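Local atomic coordinates of beta-phosphoglucomutase (Bacteroides vulgatus, PDB entry 3DV9), a protein that probably interconverts beta-glucose 1-phosphate and glucose 6-phosphate, as a magnesium-binding member of the haloacid dehalogenase-like family. Residues A[60-65]-A[210-215]. Sequence-based numbering, arbitrary orientation.
With MG (magnesium ion), chain B.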
loop_
_atom_site.group_PDB
_atom_site.type_symbol
_atom_site.label_atom_id
_atom_site.label_comp_id
_atom_site.label_asym_id
_atom_site.label_seq_id
_atom_site.Cartn_x
_atom_site.Cartn_y
_atom_site.Cartn_z
ATOM N N GLU A 60 -9.675 -3.998 -13.511
ATOM C CA GLU A 60 -8.268 -4.151 -13.831
ATOM C C GLU A 60 -7.420 -3.041 -13.178
ATOM O O GLU A 60 -6.288 -3.312 -12.750
ATOM C CB GLU A 60 -8.014 -4.282 -15.333
ATOM C CG GLU A 60 -6.636 -4.890 -15.621
ATOM C CD GLU A 60 -6.212 -4.741 -17.069
ATOM O OE1 GLU A 60 -5.032 -5.021 -17.379
ATOM O OE2 GLU A 60 -7.052 -4.327 -17.882
ATOM N N ALA A 61 -7.968 -1.828 -13.051
ATOM C CA ALA A 61 -7.295 -0.759 -12.274
ATOM C C ALA A 61 -7.016 -1.177 -10.826
ATOM O O ALA A 61 -5.962 -0.887 -10.278
ATOM C CB ALA A 61 -8.093 0.573 -12.314
ATOM N N TYR A 62 -7.996 -1.851 -10.214
ATOM C CA TYR A 62 -7.802 -2.404 -8.884
ATOM C C TYR A 62 -6.663 -3.453 -8.896
ATOM O O TYR A 62 -5.852 -3.479 -7.984
ATOM C CB TYR A 62 -9.110 -2.950 -8.345
ATOM C CG TYR A 62 -9.976 -1.925 -7.667
ATOM C CD1 TYR A 62 -9.737 -1.565 -6.335
ATOM C CD2 TYR A 62 -11.064 -1.346 -8.327
ATOM C CE1 TYR A 62 -10.574 -0.645 -5.661
ATOM C CE2 TYR A 62 -11.904 -0.427 -7.659
ATOM C CZ TYR A 62 -11.627 -0.061 -6.338
ATOM O OH TYR A 62 -12.447 0.815 -5.627
HETATM N N MSE A 63 -6.636 -4.328 -9.905
HETATM C CA MSE A 63 -5.561 -5.322 -9.995
HETATM C C MSE A 63 -4.179 -4.673 -10.087
HETATM O O MSE A 63 -3.226 -5.185 -9.467
HETATM C CB MSE A 63 -5.801 -6.265 -11.174
HETATM C CG MSE A 63 -7.011 -7.200 -10.909
HETATM SE SE MSE A 63 -6.698 -8.456 -9.480
HETATM C CE MSE A 63 -5.043 -9.273 -10.102
ATOM N N HIS A 64 -4.101 -3.546 -10.803
ATOM C CA HIS A 64 -2.859 -2.762 -10.977
ATOM C C HIS A 64 -2.597 -1.715 -9.867
ATOM O O HIS A 64 -1.612 -0.966 -9.937
ATOM C CB HIS A 64 -2.790 -2.097 -12.361
ATOM C CG HIS A 64 -2.739 -3.078 -13.490
ATOM N ND1 HIS A 64 -1.789 -4.074 -13.564
ATOM C CD2 HIS A 64 -3.535 -3.235 -14.574
ATOM C CE1 HIS A 64 -2.012 -4.810 -14.637
ATOM N NE2 HIS A 64 -3.053 -4.308 -15.279
ATOM N N GLU A 65 -3.439 -1.701 -8.823
ATOM C CA GLU A 65 -3.243 -0.789 -7.691
ATOM C C GLU A 65 -1.803 -0.856 -7.162
ATOM O O GLU A 65 -1.302 -1.924 -6.846
ATOM C CB GLU A 65 -4.229 -1.106 -6.557
ATOM C CG GLU A 65 -4.047 -0.177 -5.369
ATOM C CD GLU A 65 -5.139 -0.347 -4.320
ATOM O OE1 GLU A 65 -6.192 -0.976 -4.599
ATOM O OE2 GLU A 65 -4.899 0.145 -3.225
ATOM N N THR A 210 -9.916 -3.869 1.512
ATOM C CA THR A 210 -10.852 -2.766 1.605
ATOM C C THR A 210 -11.519 -2.538 0.275
ATOM O O THR A 210 -12.223 -1.535 0.088
ATOM C CB THR A 210 -10.106 -1.465 1.990
ATOM O OG1 THR A 210 -9.157 -1.159 0.955
ATOM C CG2 THR A 210 -9.387 -1.620 3.345
ATOM N N GLY A 211 -11.278 -3.438 -0.688
ATOM C CA GLY A 211 -11.803 -3.212 -2.044
ATOM C C GLY A 211 -12.722 -4.313 -2.535
ATOM O O GLY A 211 -13.258 -5.075 -1.739
ATOM N N PRO A 212 -12.896 -4.403 -3.858
ATOM C CA PRO A 212 -13.836 -5.326 -4.529
ATOM C C PRO A 212 -13.290 -6.731 -4.843
ATOM O O PRO A 212 -14.039 -7.611 -5.354
ATOM C CB PRO A 212 -14.132 -4.603 -5.833
ATOM C CG PRO A 212 -12.869 -3.843 -6.141
ATOM C CD PRO A 212 -12.218 -3.507 -4.817
ATOM N N LEU A 213 -11.987 -6.925 -4.603
ATOM C CA LEU A 213 -11.306 -8.182 -4.945
ATOM C C LEU A 213 -11.517 -9.260 -3.888
ATOM O O LEU A 213 -11.802 -8.967 -2.726
ATOM C CB LEU A 213 -9.791 -7.956 -5.164
ATOM C CG LEU A 213 -9.441 -6.837 -6.183
ATOM C CD1 LEU A 213 -7.900 -6.706 -6.331
ATOM C CD2 LEU A 213 -10.108 -7.051 -7.528
ATOM N N HIS A 214 -11.386 -10.519 -4.314
ATOM C CA HIS A 214 -11.477 -11.650 -3.377
ATOM C C HIS A 214 -10.269 -11.702 -2.449
ATOM O O HIS A 214 -9.155 -11.386 -2.885
ATOM C CB HIS A 214 -11.571 -12.978 -4.151
ATOM C CG HIS A 214 -12.084 -14.129 -3.322
ATOM N ND1 HIS A 214 -11.270 -14.930 -2.550
ATOM C CD2 HIS A 214 -13.329 -14.634 -3.195
ATOM C CE1 HIS A 214 -11.993 -15.865 -1.962
ATOM N NE2 HIS A 214 -13.256 -15.699 -2.323
ATOM N N ASP A 215 -10.490 -12.099 -1.196
ATOM C CA ASP A 215 -9.393 -12.304 -0.240
ATOM C C ASP A 215 -8.274 -13.097 -0.861
ATOM O O ASP A 215 -7.104 -12.815 -0.598
ATOM C CB ASP A 215 -9.841 -13.025 1.036
ATOM C CG ASP A 215 -10.711 -12.136 1.948
ATOM O OD1 ASP A 215 -10.787 -10.895 1.715
ATOM O OD2 ASP A 215 -11.328 -12.682 2.890
HETATM MG MG MG B . -3.366 0.566 -1.887
HETATM O O HOH W 1 -12.493 0.200 -2.890
HETATM O O HOH W 2 -1.646 -0.982 -2.521
HETATM O O HOH W 3 -2.060 1.521 -3.233
#
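P212 sets its CG–CD edge over one face of the Y62 ring, a CH-pi contact. P212 CG stands 3.6 Å from the ring centroid, only 5° off the ring normal. The neighbouring CD is shifted toward the rim, with P212 CD 3.4 Å from Y62 CE1. The ring gets there with CG beside the backbone N and anti to the carbonyl carbon (chi1 -86°). M38, P39 and A42 of helix 38-51 also touch the Y62 side chain.

The other apolar contacts involve L213. Its CD1 methyl packs on the selenium of selenomethionine M63, with L213 CD1 to M63 SE at 3.8 Å. Bends at chi2 and chi3 fold the M63 chain and bring SE to L213. L213 CD2 also borders the selenium and lies 4.3 Å from Y62 CB.

The polar link runs through water. Y62 OH hydrogen-bonds a water at 2.8 Å, and this water makes a weak bond to the carbonyl of T210. Without the ring and hydroxyl, as with an alanine at Y62, a gap would probably open beside P212 and the water would be held less firmly.

Within 60-65, H64 NE2 donates to E60 OE1 at 3.0 Å, and E60 OE1 also forms a salt bridge with R79. E65 extends from just past the helix end, and E65 OE2 binds magnesium at 2.1 Å. D29 OD2, N190 OD1, the backbone O of D31 and waters also bind the metal.

Helix 58-63 lies in the helical insert after strand 25-29, probably the cap, as in related beta-phosphoglucomutases. The contact thus joins cap to core at the probable mouth of the HAD active site, with E65 reaching the magnesium from the cap side.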